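PDB 6HBE: copper-containing nitrite reductase from Thermus scotoductus, which reduces nitrite to nitric oxide in denitrification, working as a homotrimeric three-domain copper enzyme. Local coordinates for the copper (II) ion site. Residues are numbered along the deposited sequence; one frame, centred on the assembly and turned at random. Chains: chain A/B, Copper-containing nitrite reductase.

The copper (II) ion site. Residues chain A 78, 80, 114-115; chain B 216, 239, 267, 269. With CU (copper (II) ion), chain C.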
ATOM      1  N   SER A  78       9.988  17.714  16.051  1.00 20.13           N
ATOM      2  CA  SER A  78      10.960  16.650  16.129  1.00 20.45           C
ATOM      3  C   SER A  78      11.991  16.833  15.016  1.00 20.12           C
ATOM      4  O   SER A  78      11.634  17.179  13.897  1.00 19.39           O
ATOM      5  CB  SER A  78      10.245  15.283  15.983  1.00 22.54           C
ATOM      6  OG  SER A  78      11.198  14.247  15.864  1.00 24.86           O
ATOM      7  N   HIS A  80      15.326  14.825  13.344  1.00 19.95           N
ATOM      8  CA  HIS A  80      15.955  13.490  13.389  1.00 19.59           C
ATOM      9  C   HIS A  80      17.491  13.571  13.452  1.00 21.06           C
ATOM     10  O   HIS A  80      18.135  12.571  13.752  1.00 19.67           O
ATOM     11  CB  HIS A  80      15.529  12.609  12.191  1.00 20.16           C
ATOM     12  CG  HIS A  80      14.086  12.196  12.220  1.00 19.13           C
ATOM     13  ND1 HIS A  80      13.561  11.307  11.301  1.00 20.12           N
ATOM     14  CD2 HIS A  80      13.068  12.512  13.062  1.00 19.77           C
ATOM     15  CE1 HIS A  80      12.271  11.128  11.549  1.00 20.78           C
ATOM     16  NE2 HIS A  80      11.960  11.809  12.644  1.00 20.58           N
ATOM     17  N   HIS A 114       9.806  17.379  11.453  1.00 18.32           N
ATOM     18  CA  HIS A 114       8.351  17.478  11.302  1.00 18.99           C
ATOM     19  C   HIS A 114       7.706  17.991  12.575  1.00 19.90           C
ATOM     20  O   HIS A 114       8.339  18.044  13.622  1.00 19.52           O
ATOM     21  CB  HIS A 114       7.769  16.089  10.897  1.00 18.73           C
ATOM     22  CG  HIS A 114       8.069  14.970  11.854  1.00 19.40           C
ATOM     23  ND1 HIS A 114       7.310  14.731  12.971  1.00 21.00           N
ATOM     24  CD2 HIS A 114       9.032  14.017  11.857  1.00 19.52           C
ATOM     25  CE1 HIS A 114       7.798  13.708  13.643  1.00 21.43           C
ATOM     26  NE2 HIS A 114       8.840  13.239  12.983  1.00 21.52           N
ATOM     27  N   CYS A 115       6.424  18.346  12.504  1.00 20.50           N
ATOM     28  CA  CYS A 115       5.689  18.768  13.707  1.00 22.63           C
ATOM     29  C   CYS A 115       5.525  17.583  14.687  1.00 22.97           C
ATOM     30  O   CYS A 115       5.394  16.406  14.279  1.00 22.64           O
ATOM     31  CB  CYS A 115       4.342  19.385  13.326  1.00 23.45           C
ATOM     32  SG  CYS A 115       3.585  20.266  14.728  1.00 24.01           S
TER
ATOM     33  N   HIS B 216      11.731   3.729  14.273  1.00 17.97           N
ATOM     34  CA  HIS B 216      12.364   5.010  14.640  1.00 19.51           C
ATOM     35  C   HIS B 216      12.279   5.214  16.167  1.00 18.67           C
ATOM     36  O   HIS B 216      11.302   4.768  16.782  1.00 19.64           O
ATOM     37  CB  HIS B 216      11.669   6.158  13.886  1.00 19.34           C
ATOM     38  CG  HIS B 216      12.068   7.538  14.334  1.00 20.48           C
ATOM     39  ND1 HIS B 216      13.291   8.110  14.026  1.00 21.54           N
ATOM     40  CD2 HIS B 216      11.380   8.475  15.031  1.00 21.65           C
ATOM     41  CE1 HIS B 216      13.345   9.331  14.531  1.00 22.05           C
ATOM     42  NE2 HIS B 216      12.195   9.580  15.147  1.00 22.31           N
ATOM     43  N   GLN B 239      18.334   6.955  11.127  1.00 19.24           N
ATOM     44  CA  GLN B 239      17.071   7.439  11.712  1.00 19.08           C
ATOM     45  C   GLN B 239      15.904   6.452  11.592  1.00 20.26           C
ATOM     46  O   GLN B 239      14.907   6.602  12.302  1.00 19.56           O
ATOM     47  CB  GLN B 239      16.677   8.802  11.116  1.00 19.60           C
ATOM     48  CG  GLN B 239      15.997   8.746   9.748  1.00 20.00           C
ATOM     49  CD  GLN B 239      16.232   9.989   8.926  1.00 21.86           C
ATOM     50  OE1 GLN B 239      15.576  11.015   9.112  1.00 18.48           O
ATOM     51  NE2 GLN B 239      17.144   9.894   7.983  1.00 21.22           N
ATOM     52  N   HIS B 267       7.650   5.111  11.190  1.00 18.48           N
ATOM     53  CA  HIS B 267       7.458   6.388  10.474  1.00 17.85           C
ATOM     54  C   HIS B 267       6.477   6.278   9.268  1.00 17.56           C
ATOM     55  O   HIS B 267       6.262   7.248   8.565  1.00 17.48           O
ATOM     56  CB  HIS B 267       8.798   7.050  10.109  1.00 18.36           C
ATOM     57  CG  HIS B 267       8.936   8.437  10.678  1.00 18.86           C
ATOM     58  ND1 HIS B 267       8.354   9.539  10.102  1.00 18.34           N
ATOM     59  CD2 HIS B 267       9.539   8.881  11.815  1.00 19.74           C
ATOM     60  CE1 HIS B 267       8.620  10.609  10.836  1.00 19.83           C
ATOM     61  NE2 HIS B 267       9.330  10.234  11.884  1.00 19.73           N
ATOM     62  N   PHE B 269       3.231   6.670   8.905  1.00 17.59           N
ATOM     63  CA  PHE B 269       2.376   7.321   9.934  1.00 17.98           C
ATOM     64  C   PHE B 269       0.896   6.933   9.853  1.00 18.98           C
ATOM     65  O   PHE B 269       0.226   6.999  10.872  1.00 18.43           O
ATOM     66  CB  PHE B 269       2.565   8.852   9.952  1.00 18.98           C
ATOM     67  CG  PHE B 269       3.702   9.361  10.826  1.00 18.49           C
ATOM     68  CD1 PHE B 269       4.478   8.526  11.648  1.00 20.68           C
ATOM     69  CD2 PHE B 269       3.988  10.709  10.831  1.00 19.17           C
ATOM     70  CE1 PHE B 269       5.510   9.031  12.439  1.00 20.03           C
ATOM     71  CE2 PHE B 269       5.005  11.230  11.637  1.00 20.53           C
ATOM     72  CZ  PHE B 269       5.766  10.400  12.445  1.00 18.73           C
TER
HETATM   73 CU    CU C 501      10.036  11.631  13.226  1.00 22.07          CU
HETATM   74  O   HOH W   1      10.274  11.781  15.187  1.00 28.92           O
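Three imidazole nitrogens and a water define this as the type 2, catalytic copper of a nitrite reductase, shared between two subunits. Metal bonds come first: the NE2 atoms of A:His80 and A:His114 each lie 2.0 Å from CU, and NE2 of B:His267, from the neighbouring chain, lies 2.1 Å from CU. The fourth observed ligand is a water, where nitrite would be expected to displace solvent in this family. The observed shell is irregular: the angle from the water through CU to B:His267 NE2 opens to 137°, and further ligands may be unseen.

Hydrogen bonds fix the ring rotations. ND1 of A:His80 donates to OE1 of B:Gln239 (3.0 Å), on a lone pair of the amide carbonyl and near the imidazole plane, across the chain boundary. A:His114 has CG in the crowded position between backbone N and carbonyl carbon (chi1 58°); its ND1 gives a bond of 2.9 Å to the backbone O of A:Cys115, approaching from above that carbonyl plane. Because A:Cys115 binds the type 1 copper, the adjacent His-Cys pair forms the covalent route for electrons between the two metals.

In face packing, CE1 of B:His216 sits over the centre of the A:His80 ring, while B:Phe269 CZ lies above the rim of B:His267.

The water is held from both subunits, by OG of A:Ser78 at 2.7 Å and NE2 of B:His216 at 2.9 Å. ND1 of B:His216 is bonded at 2.8 Å to the backbone O of B:Gln239, in the carbonyl plane, which leaves NE2 turned to the water. An alanine here would remove the imidazole, and so its NE2 contact with the water and the ring that lies against A:His80, and would probably leave the water less firmly placed.

A:His114 ends strand 109-114, A:Ser78 starts strand 78-79, and B:His216 lies on strand 213-217, placing the copper at a subunit interface of the homotrimer.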